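Local coordinates for trichosurin (Trichosurus vulpecula, PDB 2RA6), which binds small molecules such as 4-ethylphenol inside its lipocalin beta barrel and probably carries such ligands in possum milk whey, at residues Thr30-Ser35 with Lys141-Asp146; Tyr100-Lys105 with Tyr109-Phe114. The protein carries 1 engineered substitution. One frame throughout, in Å; residues are numbered along the deposited sequence.

Contact 1 of 2, residues Thr30-Ser35 with Lys141-Asp146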
# COMPACT_ATOMS: atom_id res chain seq x y z
N THR B 30 0.18 -16.67 13.52
CA THR B 30 -0.16 -16.38 12.14
C THR B 30 -1.25 -17.39 11.77
O THR B 30 -1.06 -18.59 11.93
CB THR B 30 1.05 -16.55 11.21
OG1 THR B 30 2.02 -15.54 11.51
CG2 THR B 30 0.63 -16.43 9.75
N VAL B 31 -2.38 -16.89 11.29
CA VAL B 31 -3.51 -17.74 10.94
C VAL B 31 -3.72 -17.84 9.43
O VAL B 31 -3.99 -18.92 8.91
CB VAL B 31 -4.78 -17.23 11.63
CG1 VAL B 31 -5.97 -18.12 11.30
CG2 VAL B 31 -4.56 -17.20 13.15
N VAL B 32 -3.60 -16.71 8.74
CA VAL B 32 -3.76 -16.69 7.29
C VAL B 32 -2.72 -15.78 6.65
O VAL B 32 -2.39 -14.73 7.18
CB VAL B 32 -5.17 -16.20 6.87
CG1 VAL B 32 -5.37 -16.41 5.36
CG2 VAL B 32 -6.25 -16.95 7.64
N LEU B 33 -2.18 -16.23 5.52
CA LEU B 33 -1.21 -15.46 4.75
C LEU B 33 -1.81 -15.36 3.36
O LEU B 33 -2.48 -16.28 2.89
CB LEU B 33 0.12 -16.21 4.67
CG LEU B 33 0.96 -16.36 5.95
CD1 LEU B 33 2.16 -17.26 5.67
CD2 LEU B 33 1.42 -14.99 6.42
N ALA B 34 -1.59 -14.23 2.70
CA ALA B 34 -2.10 -14.04 1.35
C ALA B 34 -1.13 -13.13 0.64
O ALA B 34 -0.53 -12.24 1.26
CB ALA B 34 -3.49 -13.42 1.38
N SER B 35 -0.93 -13.36 -0.65
CA SER B 35 0.01 -12.53 -1.38
C SER B 35 -0.27 -12.49 -2.86
O SER B 35 -0.87 -13.41 -3.41
CB SER B 35 1.44 -13.04 -1.18
OG SER B 35 2.38 -12.23 -1.87
N LYS B 141 -13.21 -15.25 6.72
CA LYS B 141 -13.98 -15.04 5.50
C LYS B 141 -13.85 -13.61 4.99
O LYS B 141 -13.64 -13.38 3.80
CB LYS B 141 -15.46 -15.35 5.74
CG LYS B 141 -16.34 -15.17 4.50
CD LYS B 141 -17.81 -15.39 4.84
CE LYS B 141 -18.69 -15.23 3.60
NZ LYS B 141 -18.38 -16.27 2.59
N ARG B 142 -13.97 -12.65 5.90
CA ARG B 142 -13.87 -11.24 5.53
C ARG B 142 -12.46 -10.92 5.01
O ARG B 142 -12.31 -10.24 3.99
CB ARG B 142 -14.20 -10.36 6.74
CG ARG B 142 -14.22 -8.87 6.46
CD ARG B 142 -14.63 -8.09 7.71
NE ARG B 142 -13.79 -8.43 8.85
CZ ARG B 142 -13.90 -7.88 10.06
NH1 ARG B 142 -14.83 -6.96 10.30
NH2 ARG B 142 -13.09 -8.26 11.04
N PHE B 143 -11.45 -11.43 5.69
CA PHE B 143 -10.06 -11.20 5.29
C PHE B 143 -9.82 -11.76 3.90
O PHE B 143 -9.26 -11.09 3.02
CB PHE B 143 -9.12 -11.91 6.28
CG PHE B 143 -7.66 -11.83 5.91
CD1 PHE B 143 -6.90 -10.70 6.20
CD2 PHE B 143 -7.03 -12.92 5.31
CE1 PHE B 143 -5.53 -10.66 5.90
CE2 PHE B 143 -5.67 -12.89 5.00
CZ PHE B 143 -4.92 -11.77 5.30
N GLU B 144 -10.26 -13.00 3.69
CA GLU B 144 -10.08 -13.66 2.40
C GLU B 144 -10.86 -12.99 1.27
O GLU B 144 -10.33 -12.85 0.16
CB GLU B 144 -10.47 -15.14 2.54
CG GLU B 144 -9.38 -15.93 3.26
CD GLU B 144 -9.87 -17.23 3.86
OE1 GLU B 144 -10.78 -17.86 3.28
OE2 GLU B 144 -9.32 -17.63 4.92
N GLU B 145 -12.09 -12.57 1.53
CA GLU B 145 -12.89 -11.91 0.51
C GLU B 145 -12.31 -10.55 0.17
O GLU B 145 -12.31 -10.14 -0.99
CB GLU B 145 -14.34 -11.76 0.98
CG GLU B 145 -15.03 -13.08 1.24
CD GLU B 145 -16.50 -12.92 1.53
OE1 GLU B 145 -16.86 -12.01 2.29
OE2 GLU B 145 -17.30 -13.72 0.99
N ASP B 146 -11.80 -9.83 1.18
CA ASP B 146 -11.22 -8.52 0.91
C ASP B 146 -10.01 -8.67 0.00
O ASP B 146 -9.76 -7.82 -0.85
CB ASP B 146 -10.80 -7.83 2.21
CG ASP B 146 -11.98 -7.33 3.01
OD1 ASP B 146 -13.03 -7.06 2.39
OD2 ASP B 146 -11.85 -7.19 4.24

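Contact 2 of 2, residues Tyr100-Lys105 with Tyr109-Phe114. Engineered in segment 100-105: Glu102 (natural residue Gly). With ETY (4-ethylphenol), chain P.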
# COMPACT_ATOMS: atom_id res chain seq x y z
N TYR B 100 1.00 -1.58 6.93
CA TYR B 100 -0.21 -0.96 7.48
C TYR B 100 -0.94 -1.92 8.40
O TYR B 100 -1.16 -3.09 8.07
CB TYR B 100 -1.16 -0.52 6.36
CG TYR B 100 -0.64 0.62 5.51
CD1 TYR B 100 0.20 0.38 4.43
CD2 TYR B 100 -1.00 1.94 5.79
CE1 TYR B 100 0.68 1.43 3.64
CE2 TYR B 100 -0.53 2.99 5.01
CZ TYR B 100 0.31 2.73 3.94
OH TYR B 100 0.78 3.78 3.18
N TYR B 101 -1.31 -1.43 9.57
CA TYR B 101 -2.03 -2.22 10.56
C TYR B 101 -3.52 -1.86 10.54
O TYR B 101 -3.87 -0.69 10.42
CB TYR B 101 -1.48 -1.94 11.96
CG TYR B 101 -2.39 -2.38 13.09
CD1 TYR B 101 -2.54 -3.72 13.42
CD2 TYR B 101 -3.11 -1.44 13.82
CE1 TYR B 101 -3.38 -4.12 14.45
CE2 TYR B 101 -3.95 -1.83 14.86
CZ TYR B 101 -4.08 -3.16 15.17
OH TYR B 101 -4.89 -3.55 16.22
N GLU B 102 -4.37 -2.88 10.66
CA GLU B 102 -5.82 -2.68 10.70
C GLU B 102 -6.47 -3.75 11.59
O GLU B 102 -5.98 -4.87 11.68
CB GLU B 102 -6.43 -2.84 9.30
CG GLU B 102 -5.81 -1.99 8.20
CD GLU B 102 -6.49 -2.19 6.85
OE1 GLU B 102 -6.77 -3.35 6.48
OE2 GLU B 102 -6.75 -1.18 6.16
N SER B 103 -7.56 -3.38 12.26
CA SER B 103 -8.32 -4.32 13.10
C SER B 103 -9.54 -3.68 13.72
O SER B 103 -9.43 -2.66 14.40
CB SER B 103 -7.48 -4.93 14.22
OG SER B 103 -8.29 -5.85 14.96
N SER B 104 -10.69 -4.30 13.50
CA SER B 104 -11.94 -3.82 14.05
C SER B 104 -12.09 -4.39 15.46
O SER B 104 -12.91 -3.92 16.26
CB SER B 104 -13.12 -4.26 13.18
OG SER B 104 -13.20 -5.67 13.07
N LYS B 105 -11.30 -5.42 15.76
CA LYS B 105 -11.30 -6.07 17.06
C LYS B 105 -9.84 -6.32 17.45
O LYS B 105 -9.35 -7.45 17.39
CB LYS B 105 -12.07 -7.40 16.99
CG LYS B 105 -13.57 -7.21 16.82
CD LYS B 105 -14.31 -8.54 16.78
CE LYS B 105 -14.12 -9.24 15.45
NZ LYS B 105 -14.71 -8.46 14.33
N TYR B 109 -7.90 -9.97 16.87
CA TYR B 109 -7.06 -10.23 15.71
C TYR B 109 -6.31 -8.99 15.27
O TYR B 109 -6.62 -7.87 15.68
CB TYR B 109 -7.91 -10.73 14.53
CG TYR B 109 -8.68 -9.66 13.78
CD1 TYR B 109 -8.10 -8.98 12.70
CD2 TYR B 109 -9.98 -9.32 14.14
CE1 TYR B 109 -8.80 -7.99 12.01
CE2 TYR B 109 -10.69 -8.33 13.45
CZ TYR B 109 -10.10 -7.67 12.39
OH TYR B 109 -10.79 -6.69 11.71
N ALA B 110 -5.30 -9.20 14.43
CA ALA B 110 -4.52 -8.11 13.88
C ALA B 110 -4.30 -8.41 12.40
O ALA B 110 -4.01 -9.54 12.02
CB ALA B 110 -3.17 -8.00 14.58
N LYS B 111 -4.48 -7.39 11.57
CA LYS B 111 -4.27 -7.52 10.14
C LYS B 111 -3.10 -6.61 9.77
O LYS B 111 -3.09 -5.43 10.12
CB LYS B 111 -5.52 -7.10 9.38
CG LYS B 111 -5.39 -7.14 7.87
CD LYS B 111 -6.67 -6.64 7.21
CE LYS B 111 -6.55 -6.60 5.71
NZ LYS B 111 -7.81 -6.09 5.09
N PHE B 112 -2.11 -7.18 9.10
CA PHE B 112 -0.97 -6.39 8.67
C PHE B 112 -0.81 -6.54 7.17
O PHE B 112 -0.70 -7.66 6.67
CB PHE B 112 0.31 -6.85 9.36
CG PHE B 112 0.46 -6.35 10.77
CD1 PHE B 112 0.92 -5.05 11.02
CD2 PHE B 112 0.15 -7.16 11.84
CE1 PHE B 112 1.07 -4.59 12.32
CE2 PHE B 112 0.29 -6.70 13.15
CZ PHE B 112 0.75 -5.41 13.39
N ILE B 113 -0.83 -5.42 6.47
CA ILE B 113 -0.65 -5.43 5.02
C ILE B 113 0.74 -4.90 4.73
O ILE B 113 1.10 -3.80 5.16
CB ILE B 113 -1.68 -4.54 4.31
CG1 ILE B 113 -3.10 -4.98 4.66
CG2 ILE B 113 -1.46 -4.61 2.79
CD1 ILE B 113 -3.43 -6.41 4.29
N PHE B 114 1.52 -5.70 4.02
CA PHE B 114 2.87 -5.34 3.64
C PHE B 114 2.93 -4.99 2.17
O PHE B 114 2.51 -5.78 1.33
CB PHE B 114 3.83 -6.51 3.85
CG PHE B 114 4.22 -6.74 5.27
CD1 PHE B 114 5.50 -6.40 5.70
CD2 PHE B 114 3.32 -7.28 6.17
CE1 PHE B 114 5.87 -6.60 7.03
CE2 PHE B 114 3.69 -7.48 7.50
CZ PHE B 114 4.96 -7.14 7.92
C8 ETY P . 3.70 -8.57 10.91
C7 ETY P . 3.89 -7.10 11.28
CG ETY P . 5.21 -6.80 11.93
C3 ETY P . 6.40 -6.69 11.15
C2 ETY P . 7.64 -6.41 11.76
C5 ETY P . 5.31 -6.63 13.34
C6 ETY P . 6.55 -6.35 13.96
C1 ETY P . 7.71 -6.24 13.16
O1 ETY P . 8.91 -5.97 13.75
O HOH W 1 -4.83 -6.05 16.95

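Contact 1 of 2, residues Thr30-Ser35 with Lys141-Asp146
Phe143 and Glu144 are the residues through which helix 141-146 reaches Val32 and Ala34 of strand 30-35, the two elements running almost parallel (4°) with their axes 10.0 Å apart. Phe143 carries most of the contact. With CG anti to the backbone N (chi1 176°), its ring is thrown across the gap and slides past Val32 in the opposite direction. CE2 does the touching: it lies 3.6 Å from Val32 CG1 and 3.8 Å from Val32 CB, and more loosely, at 4.3 Å, from Ala34 CB. Both methyl groups approach the ring obliquely. The same ring also touches Ala126 of the adjoining strand 121-130. Glu144 then crosses Val32 at about a right angle; its extended chain brings OE2 no closer than 4.2 Å to Val32 CG2. Ile157 of strand 157-159 touches Val32, Ala34 and Glu144 as well, and the same helix meets the strand again through Lys140, on Val31 and Val32, and through Phe147, on Ala34. Val31 and Val32 sit together opposite Leu128 of strand 121-130, a classic beta bulge. This is the packing of the lipocalin C-terminal helix against the outside of the barrel. Between the segments the attachment is apolar, made by one aromatic ring against aliphatic carbons, so it depends on shape and burial rather than on directed polar bonds, and the Glu144 carboxylate only skirts the valine methyls.

Contact 2 of 2, residues Tyr100-Lys105 with Tyr109-Phe114
A chi1 of 78° puts Tyr109 CG between its backbone N and carbonyl carbon, so that the ring lies against Ser103-Lys105, while Ser103 OG, anti to its backbone N, lies over the ring centre, 3.5 Å above the plane. From there Ser103 OG donates to Tyr109 O at 2.7 Å, from above the carbonyl plane, and Tyr109 OH is hydrogen-bonded to Ser104 OG (2.9 Å). Replacing Tyr109 with an alanine would probably leave Ser104 OG without this hydroxyl mate and open a gap against Ser103 OG. Beyond the turn, paired backbone bonds join Tyr100 with Ile113 and the engineered Glu102 with Lys111. The last two side chains lie alongside, joined by a salt bridge, Lys111 NZ to Glu102 OE1 3.2 Å, whose hydrogen bond is weak. On the face that carries Tyr101 and Phe112, opposite the one with Glu102 and Lys111, the Phe112 ring has Tyr101 CD1 over one face and the ligand's C7 over the other, and the edge of Phe114 meets the ethyl group, part of the 4-ethylphenol pocket. In this antiparallel hairpin, strand 109-118 pairs onward with strand 121-130, Ile139 of helix 137-148 packs on Tyr109, and Tyr100 stacks on Tyr100 of the second subunit.

Contacts 1 and 2 have centres about 11 Å apart and share one barrel sheet. Strand 121-130 separates the two, pairing with strand 109-118 on one side and strand 29-35 on the other. Both segments of contact 2 fall in sequence between the two that contact 1 brings together, which come from near the start and end of the barrel sequence. Helix 137-148 bridges them: Arg142 NH2 lies 3.3 Å from Ser104 OG, a probable hydrogen bond, and Phe143 CE1 packs 4.0 Å from Lys111 CG. The helix thus spans four consecutive strands, 109-118, 121-130, 29-35 and 157-159, on the outer face of the barrel, while the hairpin of contact 2 supplies phenylalanines to the ligand pocket inside.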